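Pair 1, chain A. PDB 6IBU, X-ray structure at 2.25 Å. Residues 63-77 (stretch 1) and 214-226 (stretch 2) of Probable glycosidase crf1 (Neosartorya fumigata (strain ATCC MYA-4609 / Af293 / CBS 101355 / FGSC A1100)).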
# COMPACT_ATOMS: atom_id res chain seq x y z
N ASP A 63 -1.77 -7.43 -5.95
CA ASP A 63 -0.74 -7.73 -4.93
C ASP A 63 0.49 -8.30 -5.63
O ASP A 63 0.31 -9.10 -6.57
CB ASP A 63 -1.20 -8.82 -3.97
CG ASP A 63 -2.27 -8.39 -2.99
OD1 ASP A 63 -2.44 -7.18 -2.82
OD2 ASP A 63 -2.90 -9.29 -2.40
N THR A 64 1.69 -7.96 -5.17
CA THR A 64 2.94 -8.64 -5.59
C THR A 64 2.85 -10.09 -5.09
O THR A 64 2.35 -10.32 -3.99
CB THR A 64 4.19 -7.92 -5.09
OG1 THR A 64 4.15 -7.74 -3.67
CG2 THR A 64 4.39 -6.59 -5.76
N ASP A 65 3.29 -11.03 -5.91
CA ASP A 65 3.42 -12.46 -5.53
C ASP A 65 4.45 -12.56 -4.40
O ASP A 65 4.24 -13.36 -3.49
CB ASP A 65 3.87 -13.32 -6.71
CG ASP A 65 2.83 -13.56 -7.77
OD1 ASP A 65 1.62 -13.31 -7.51
OD2 ASP A 65 3.23 -13.97 -8.87
N PHE A 66 5.47 -11.72 -4.43
CA PHE A 66 6.64 -11.74 -3.52
C PHE A 66 6.44 -10.74 -2.38
O PHE A 66 5.62 -9.82 -2.47
CB PHE A 66 7.91 -11.38 -4.28
CG PHE A 66 7.78 -10.10 -5.07
CD1 PHE A 66 8.00 -8.87 -4.49
CD2 PHE A 66 7.39 -10.13 -6.41
CE1 PHE A 66 7.90 -7.70 -5.22
CE2 PHE A 66 7.27 -8.96 -7.14
CZ PHE A 66 7.54 -7.75 -6.55
N TYR A 67 7.22 -10.96 -1.32
CA TYR A 67 7.42 -10.06 -0.17
C TYR A 67 8.86 -9.56 -0.24
O TYR A 67 9.70 -10.29 -0.75
CB TYR A 67 7.23 -10.77 1.17
CG TYR A 67 5.82 -11.21 1.44
CD1 TYR A 67 5.25 -12.24 0.70
CD2 TYR A 67 5.07 -10.65 2.45
CE1 TYR A 67 3.96 -12.68 0.95
CE2 TYR A 67 3.77 -11.07 2.70
CZ TYR A 67 3.22 -12.09 1.95
OH TYR A 67 1.95 -12.50 2.20
N PHE A 68 9.12 -8.35 0.22
CA PHE A 68 10.48 -7.81 0.39
C PHE A 68 10.65 -7.44 1.87
O PHE A 68 9.65 -7.23 2.56
CB PHE A 68 10.73 -6.70 -0.62
CG PHE A 68 10.03 -5.39 -0.37
CD1 PHE A 68 8.69 -5.24 -0.66
CD2 PHE A 68 10.75 -4.29 0.05
CE1 PHE A 68 8.07 -4.02 -0.44
CE2 PHE A 68 10.12 -3.08 0.27
CZ PHE A 68 8.78 -2.94 0.02
N PHE A 69 11.89 -7.45 2.34
CA PHE A 69 12.24 -7.29 3.77
C PHE A 69 13.18 -6.12 3.90
O PHE A 69 14.41 -6.31 3.75
CB PHE A 69 12.87 -8.57 4.30
CG PHE A 69 13.06 -8.62 5.80
CD1 PHE A 69 12.19 -7.96 6.65
CD2 PHE A 69 14.09 -9.36 6.34
CE1 PHE A 69 12.35 -8.04 8.02
CE2 PHE A 69 14.24 -9.45 7.72
CZ PHE A 69 13.37 -8.79 8.55
N PHE A 70 12.62 -4.95 4.15
CA PHE A 70 13.28 -3.62 4.16
C PHE A 70 13.64 -3.24 2.73
O PHE A 70 13.72 -4.11 1.86
CB PHE A 70 14.49 -3.58 5.09
CG PHE A 70 14.10 -3.81 6.52
CD1 PHE A 70 13.35 -2.84 7.17
CD2 PHE A 70 14.42 -4.97 7.21
CE1 PHE A 70 12.93 -3.01 8.48
CE2 PHE A 70 14.01 -5.14 8.52
CZ PHE A 70 13.26 -4.16 9.16
N GLY A 71 13.82 -1.94 2.51
CA GLY A 71 14.23 -1.39 1.21
C GLY A 71 13.31 -0.24 0.82
O GLY A 71 13.19 0.72 1.60
N LYS A 72 12.67 -0.34 -0.33
CA LYS A 72 12.00 0.82 -0.97
C LYS A 72 10.83 0.35 -1.82
O LYS A 72 10.97 -0.64 -2.55
CB LYS A 72 13.03 1.55 -1.82
CG LYS A 72 12.63 2.96 -2.21
CD LYS A 72 13.50 3.53 -3.30
CE LYS A 72 13.91 4.96 -3.04
NZ LYS A 72 14.63 5.51 -4.21
N ALA A 73 9.71 1.06 -1.74
CA ALA A 73 8.58 0.90 -2.69
C ALA A 73 8.28 2.28 -3.28
O ALA A 73 8.03 3.23 -2.53
CB ALA A 73 7.41 0.26 -1.98
N GLU A 74 8.37 2.40 -4.60
CA GLU A 74 8.13 3.66 -5.33
C GLU A 74 7.02 3.40 -6.36
O GLU A 74 7.16 2.49 -7.18
CB GLU A 74 9.46 4.10 -5.93
CG GLU A 74 9.42 5.47 -6.59
CD GLU A 74 10.81 6.05 -6.78
OE1 GLU A 74 11.35 6.59 -5.78
OE2 GLU A 74 11.36 5.95 -7.92
N VAL A 75 5.94 4.18 -6.31
CA VAL A 75 4.78 3.96 -7.19
C VAL A 75 4.48 5.27 -7.91
O VAL A 75 4.37 6.29 -7.25
CB VAL A 75 3.57 3.44 -6.41
CG1 VAL A 75 2.40 3.17 -7.35
CG2 VAL A 75 3.92 2.20 -5.61
N VAL A 76 4.39 5.25 -9.23
CA VAL A 76 3.92 6.44 -10.00
C VAL A 76 2.40 6.26 -10.22
O VAL A 76 2.08 5.24 -10.82
CB VAL A 76 4.76 6.57 -11.30
CG1 VAL A 76 4.26 7.68 -12.20
CG2 VAL A 76 6.23 6.77 -10.97
N MET A 77 1.49 7.11 -9.64
CA MET A 77 0.00 7.00 -9.51
C MET A 77 -0.60 8.38 -9.73
O MET A 77 0.05 9.48 -9.55
CB MET A 77 -0.47 6.44 -8.15
CG MET A 77 -1.95 6.62 -7.90
SD MET A 77 -2.39 5.89 -6.40
CE MET A 77 -1.74 7.07 -5.23
N MET A 214 -8.19 5.14 -10.87
CA MET A 214 -6.80 5.38 -10.40
C MET A 214 -5.87 4.74 -11.44
O MET A 214 -6.20 3.68 -11.96
CB MET A 214 -6.62 4.77 -9.00
CG MET A 214 -5.23 4.23 -8.68
SD MET A 214 -5.27 3.30 -7.10
CE MET A 214 -3.61 2.62 -7.10
N TYR A 215 -4.77 5.39 -11.77
CA TYR A 215 -3.77 4.85 -12.72
C TYR A 215 -2.43 4.68 -12.03
O TYR A 215 -1.94 5.61 -11.39
CB TYR A 215 -3.60 5.78 -13.93
CG TYR A 215 -4.86 5.95 -14.74
CD1 TYR A 215 -5.78 6.93 -14.41
CD2 TYR A 215 -5.10 5.16 -15.87
CE1 TYR A 215 -6.93 7.12 -15.17
CE2 TYR A 215 -6.24 5.34 -16.64
CZ TYR A 215 -7.15 6.33 -16.28
OH TYR A 215 -8.29 6.52 -16.99
N VAL A 216 -1.84 3.51 -12.20
CA VAL A 216 -0.44 3.25 -11.75
C VAL A 216 0.41 3.00 -13.00
O VAL A 216 0.18 2.00 -13.66
CB VAL A 216 -0.39 2.09 -10.75
CG1 VAL A 216 1.06 1.67 -10.48
CG2 VAL A 216 -1.12 2.45 -9.46
N LYS A 217 1.33 3.88 -13.35
CA LYS A 217 2.09 3.63 -14.59
C LYS A 217 3.36 2.85 -14.28
O LYS A 217 3.76 2.09 -15.17
CB LYS A 217 2.23 4.84 -15.52
CG LYS A 217 2.78 6.13 -14.99
CD LYS A 217 2.38 7.27 -15.93
CE LYS A 217 3.55 8.17 -16.34
NZ LYS A 217 3.31 8.82 -17.65
N SER A 218 3.94 2.93 -13.09
CA SER A 218 5.17 2.16 -12.80
C SER A 218 5.32 1.84 -11.31
O SER A 218 4.75 2.55 -10.46
CB SER A 218 6.41 2.84 -13.35
OG SER A 218 6.79 3.96 -12.57
N VAL A 219 6.07 0.76 -11.05
CA VAL A 219 6.44 0.31 -9.69
C VAL A 219 7.94 -0.00 -9.66
O VAL A 219 8.41 -0.72 -10.54
CB VAL A 219 5.59 -0.89 -9.27
CG1 VAL A 219 6.18 -1.60 -8.06
CG2 VAL A 219 4.17 -0.44 -9.00
N ARG A 220 8.64 0.52 -8.66
CA ARG A 220 10.03 0.13 -8.35
C ARG A 220 10.08 -0.40 -6.92
O ARG A 220 9.70 0.35 -6.01
CB ARG A 220 10.97 1.32 -8.54
CG ARG A 220 12.43 0.98 -8.26
CD ARG A 220 13.29 2.22 -8.25
NE ARG A 220 14.68 1.86 -7.97
CZ ARG A 220 15.53 1.36 -8.87
NH1 ARG A 220 15.15 1.17 -10.12
NH2 ARG A 220 16.77 1.08 -8.51
N ILE A 221 10.50 -1.64 -6.73
CA ILE A 221 10.80 -2.17 -5.37
C ILE A 221 12.29 -2.49 -5.27
O ILE A 221 12.84 -3.16 -6.17
CB ILE A 221 9.92 -3.39 -5.04
CG1 ILE A 221 8.46 -2.97 -4.90
CG2 ILE A 221 10.45 -4.09 -3.79
CD1 ILE A 221 7.50 -4.12 -4.76
N GLU A 222 12.91 -2.00 -4.21
CA GLU A 222 14.30 -2.37 -3.82
C GLU A 222 14.21 -3.24 -2.58
O GLU A 222 13.56 -2.81 -1.63
CB GLU A 222 15.12 -1.13 -3.54
CG GLU A 222 15.29 -0.27 -4.76
CD GLU A 222 16.18 0.93 -4.52
OE1 GLU A 222 16.58 1.14 -3.34
OE2 GLU A 222 16.49 1.64 -5.51
N ASN A 223 14.73 -4.45 -2.64
CA ASN A 223 14.69 -5.40 -1.51
C ASN A 223 16.06 -5.32 -0.84
O ASN A 223 17.06 -5.71 -1.47
CB ASN A 223 14.33 -6.80 -1.98
CG ASN A 223 14.11 -7.75 -0.81
OD1 ASN A 223 14.31 -7.37 0.34
ND2 ASN A 223 13.69 -8.97 -1.12
N ALA A 224 16.10 -4.81 0.39
CA ALA A 224 17.33 -4.68 1.21
C ALA A 224 17.90 -6.08 1.50
O ALA A 224 19.12 -6.19 1.66
CB ALA A 224 17.02 -3.92 2.49
N ASN A 225 17.03 -7.09 1.57
CA ASN A 225 17.39 -8.47 2.00
C ASN A 225 16.86 -9.48 0.99
O ASN A 225 16.00 -10.29 1.30
CB ASN A 225 16.89 -8.73 3.42
CG ASN A 225 17.62 -7.85 4.42
OD1 ASN A 225 18.73 -8.18 4.83
ND2 ASN A 225 17.05 -6.70 4.74
N PRO A 226 17.39 -9.52 -0.25
CA PRO A 226 16.89 -10.46 -1.24
C PRO A 226 16.93 -11.90 -0.70
O PRO A 226 17.90 -12.27 -0.08
CB PRO A 226 17.90 -10.33 -2.39
CG PRO A 226 18.52 -8.96 -2.21
CD PRO A 226 18.55 -8.74 -0.71

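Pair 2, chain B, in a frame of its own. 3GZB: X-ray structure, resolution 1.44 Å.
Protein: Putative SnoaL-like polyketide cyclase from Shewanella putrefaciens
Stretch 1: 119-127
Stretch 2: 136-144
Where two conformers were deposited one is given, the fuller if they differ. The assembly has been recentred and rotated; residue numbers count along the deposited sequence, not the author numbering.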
# COMPACT_ATOMS: atom_id res chain seq x y z
N ALA B 119 8.34 3.37 -15.53
CA ALA B 119 7.22 3.75 -14.67
C ALA B 119 6.89 2.55 -13.80
O ALA B 119 6.46 1.49 -14.31
CB ALA B 119 5.99 4.15 -15.56
N ILE B 120 7.17 2.67 -12.51
CA ILE B 120 7.20 1.51 -11.62
C ILE B 120 6.02 1.55 -10.65
O ILE B 120 5.91 2.44 -9.83
CB ILE B 120 8.50 1.50 -10.80
CG1 ILE B 120 9.74 1.68 -11.68
CG2 ILE B 120 8.56 0.21 -9.95
CD1 ILE B 120 11.11 1.83 -10.93
N PRO B 121 5.09 0.59 -10.76
CA PRO B 121 3.97 0.57 -9.77
C PRO B 121 4.49 0.43 -8.34
O PRO B 121 5.49 -0.27 -8.11
CB PRO B 121 3.13 -0.65 -10.21
CG PRO B 121 3.52 -0.87 -11.66
CD PRO B 121 4.98 -0.48 -11.75
N ALA B 122 3.78 1.06 -7.38
CA ALA B 122 4.17 1.07 -5.98
C ALA B 122 3.07 1.49 -5.06
O ALA B 122 2.15 2.19 -5.44
CB ALA B 122 5.35 2.02 -5.79
N VAL B 123 3.20 1.03 -3.81
CA VAL B 123 2.48 1.53 -2.67
C VAL B 123 3.52 2.02 -1.71
O VAL B 123 4.47 1.30 -1.35
CB VAL B 123 1.63 0.44 -2.05
CG1 VAL B 123 0.86 0.94 -0.81
CG2 VAL B 123 0.66 -0.14 -3.11
N THR B 124 3.35 3.24 -1.24
CA THR B 124 4.21 3.86 -0.20
C THR B 124 3.31 4.30 0.95
O THR B 124 2.28 4.97 0.71
CB THR B 124 4.96 5.07 -0.78
OG1 THR B 124 5.86 4.57 -1.76
CG2 THR B 124 5.72 5.86 0.31
N SER B 125 3.65 3.95 2.19
CA SER B 125 2.95 4.46 3.34
C SER B 125 3.91 5.20 4.22
O SER B 125 5.10 4.87 4.35
CB SER B 125 2.23 3.36 4.12
OG SER B 125 3.16 2.42 4.69
N LEU B 126 3.40 6.23 4.88
CA LEU B 126 4.15 7.04 5.85
C LEU B 126 3.38 7.07 7.15
O LEU B 126 2.19 7.42 7.17
CB LEU B 126 4.35 8.48 5.36
CG LEU B 126 4.98 8.67 3.99
CD1 LEU B 126 5.03 10.17 3.62
CD2 LEU B 126 6.35 8.05 3.95
N LYS B 127 4.06 6.75 8.24
CA LYS B 127 3.52 6.99 9.57
C LYS B 127 4.20 8.27 10.07
O LYS B 127 5.45 8.34 10.10
CB LYS B 127 3.82 5.80 10.49
CG LYS B 127 3.14 5.85 11.85
CD LYS B 127 1.61 5.85 11.75
CE LYS B 127 0.99 5.76 13.15
NZ LYS B 127 -0.43 6.21 13.20
N THR B 136 8.06 8.73 11.07
CA THR B 136 8.56 7.70 11.95
C THR B 136 8.81 6.40 11.17
O THR B 136 9.72 5.61 11.52
CB THR B 136 7.67 7.49 13.16
OG1 THR B 136 6.43 6.96 12.79
CG2 THR B 136 7.37 8.83 13.86
N GLU B 137 7.99 6.12 10.14
CA GLU B 137 8.19 4.92 9.32
C GLU B 137 7.72 5.17 7.92
O GLU B 137 6.57 5.56 7.69
CB GLU B 137 7.46 3.70 9.87
CG GLU B 137 7.86 2.38 9.20
CD GLU B 137 7.25 1.11 9.81
OE1 GLU B 137 6.22 1.15 10.56
OE2 GLU B 137 7.83 0.02 9.51
N HIS B 138 8.62 4.93 6.97
CA HIS B 138 8.36 4.97 5.53
C HIS B 138 8.45 3.54 5.04
O HIS B 138 9.50 2.89 5.21
CB HIS B 138 9.40 5.87 4.88
CG HIS B 138 9.33 5.95 3.38
ND1 HIS B 138 9.79 7.05 2.70
CD2 HIS B 138 8.87 5.09 2.44
CE1 HIS B 138 9.64 6.86 1.40
NE2 HIS B 138 9.07 5.67 1.20
N VAL B 139 7.33 3.00 4.54
CA VAL B 139 7.32 1.63 3.98
C VAL B 139 7.07 1.69 2.48
O VAL B 139 6.04 2.29 2.07
CB VAL B 139 6.27 0.74 4.61
CG1 VAL B 139 6.31 -0.66 3.99
CG2 VAL B 139 6.46 0.66 6.14
N ASP B 140 7.96 1.09 1.68
CA ASP B 140 7.78 0.96 0.26
C ASP B 140 7.48 -0.47 -0.15
O ASP B 140 8.11 -1.41 0.35
CB ASP B 140 9.01 1.40 -0.51
CG ASP B 140 9.07 2.90 -0.78
OD1 ASP B 140 8.10 3.66 -0.51
OD2 ASP B 140 10.17 3.32 -1.29
N LEU B 141 6.51 -0.61 -1.04
CA LEU B 141 6.19 -1.87 -1.71
C LEU B 141 6.31 -1.61 -3.19
O LEU B 141 5.37 -1.09 -3.81
CB LEU B 141 4.78 -2.35 -1.33
CG LEU B 141 4.51 -2.71 0.12
CD1 LEU B 141 3.00 -2.91 0.35
CD2 LEU B 141 5.31 -3.93 0.54
N ILE B 142 7.46 -1.93 -3.77
CA ILE B 142 7.81 -1.56 -5.15
C ILE B 142 7.66 -2.76 -6.05
O ILE B 142 8.11 -3.87 -5.71
CB ILE B 142 9.25 -1.09 -5.21
CG1 ILE B 142 9.53 0.05 -4.24
CG2 ILE B 142 9.69 -0.67 -6.63
CD1 ILE B 142 8.70 1.29 -4.39
N ASP B 143 7.06 -2.55 -7.24
CA ASP B 143 6.92 -3.63 -8.24
C ASP B 143 8.17 -3.72 -9.12
O ASP B 143 8.22 -3.25 -10.27
CB ASP B 143 5.63 -3.40 -9.09
CG ASP B 143 5.36 -4.48 -10.10
OD1 ASP B 143 6.11 -5.46 -10.20
OD2 ASP B 143 4.36 -4.27 -10.82
N TYR B 144 9.20 -4.37 -8.58
CA TYR B 144 10.49 -4.46 -9.28
C TYR B 144 10.41 -5.31 -10.54
O TYR B 144 11.12 -5.03 -11.50
CB TYR B 144 11.56 -5.05 -8.36
CG TYR B 144 12.01 -4.11 -7.29
CD1 TYR B 144 12.69 -2.97 -7.61
CD2 TYR B 144 11.72 -4.33 -5.94
CE1 TYR B 144 13.10 -2.08 -6.65
CE2 TYR B 144 12.11 -3.42 -4.97
CZ TYR B 144 12.81 -2.35 -5.32
OH TYR B 144 13.24 -1.43 -4.37
O HOH W 1 3.78 0.44 1.54
O HOH W 2 4.37 3.47 7.00

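Both pairs are two neighbouring antiparallel strands, and 14 central residues superpose with a backbone RMSD of 0.8 Å. The strand directions differ by 178° in pair 1 and 164° in pair 2. The shared ladder alternates hydrogen-bonded and non-hydrogen-bonded pairs: Lys A72 with Glu A222 falls on Val B123 with Leu B141, and Glu A74 with Arg A220 on Ser B125 with Val B139. The backbone bonds barely change: Glu A74 N donates to Arg A220 O at 2.8 Å, and Ser B125 N to Val B139 O at 2.9 Å. Because these bonds belong to the main chain, the ladder tolerates different side chains at most matched positions, though Gly A71 is an exception.

On the face carrying Ala A73, Val A75, Val A219 and Ile A221, pair 1 packs hydrocarbon. Ile A221 gives up the largest area of any residue in pair 1: its CG2 sits 3.7 Å from Phe A68 CG, over the ring face, while its CD1 meets the edge of the Phe A66 ring, 3.6 Å from CE1. Pair 2 places Asp B140 at the Ile A221 position and Thr B124 at the Ala A73 position, with a hydrogen bond from Thr B124 OG1 to Asp B140 OD1 at 2.7 Å. His B138, which matches Val A219, donates from NE2 to the same Asp B140 OD1 at 2.8 Å, so one buried carboxylate oxygen gathers both donors. Leu B126, in the place of Val A75, lays CD2 over the His B138 ring, 3.7 Å from its CG. The same space is thus filled once by apolar contact and once by a polar network with a leucine lid.

On the other face the chemistry changes position by position: Lys A72, Arg A220 and Glu A222 give way to Val B123, Val B139 and Leu B141, whereas Val A76 and Ser A218 give way to Lys B127 and Glu B137. Arg A220 NE and Glu A222 OE2 form a salt bridge at 3.1 Å along one strand. At those positions pair 2 has Val B139 and Leu B141; the latter packs its CB 4.3 Å from Val B123 CB.

One end of the ladder carries local rules. Gly A71 takes backbone angles that themselves call for glycine, and an ideal CB would lie 1.9 Å from Glu A222 O. Its counterpart Ala B122, displaced by 1.7 Å, accommodates a methyl, whose CB packs 3.7 Å from Ile B142 CD1. Next door, Ala A224 N donates to Phe A70 O at 2.9 Å, and the matching Asp B143 N to Pro B121 O, also at 2.9 Å. The bond uses the carbonyl of Pro B121, which a proline, lacking an N-H, can still supply. The design lesson is to fix the backbone ladder first, then choose side chains position by position on each face, within what the local backbone allows.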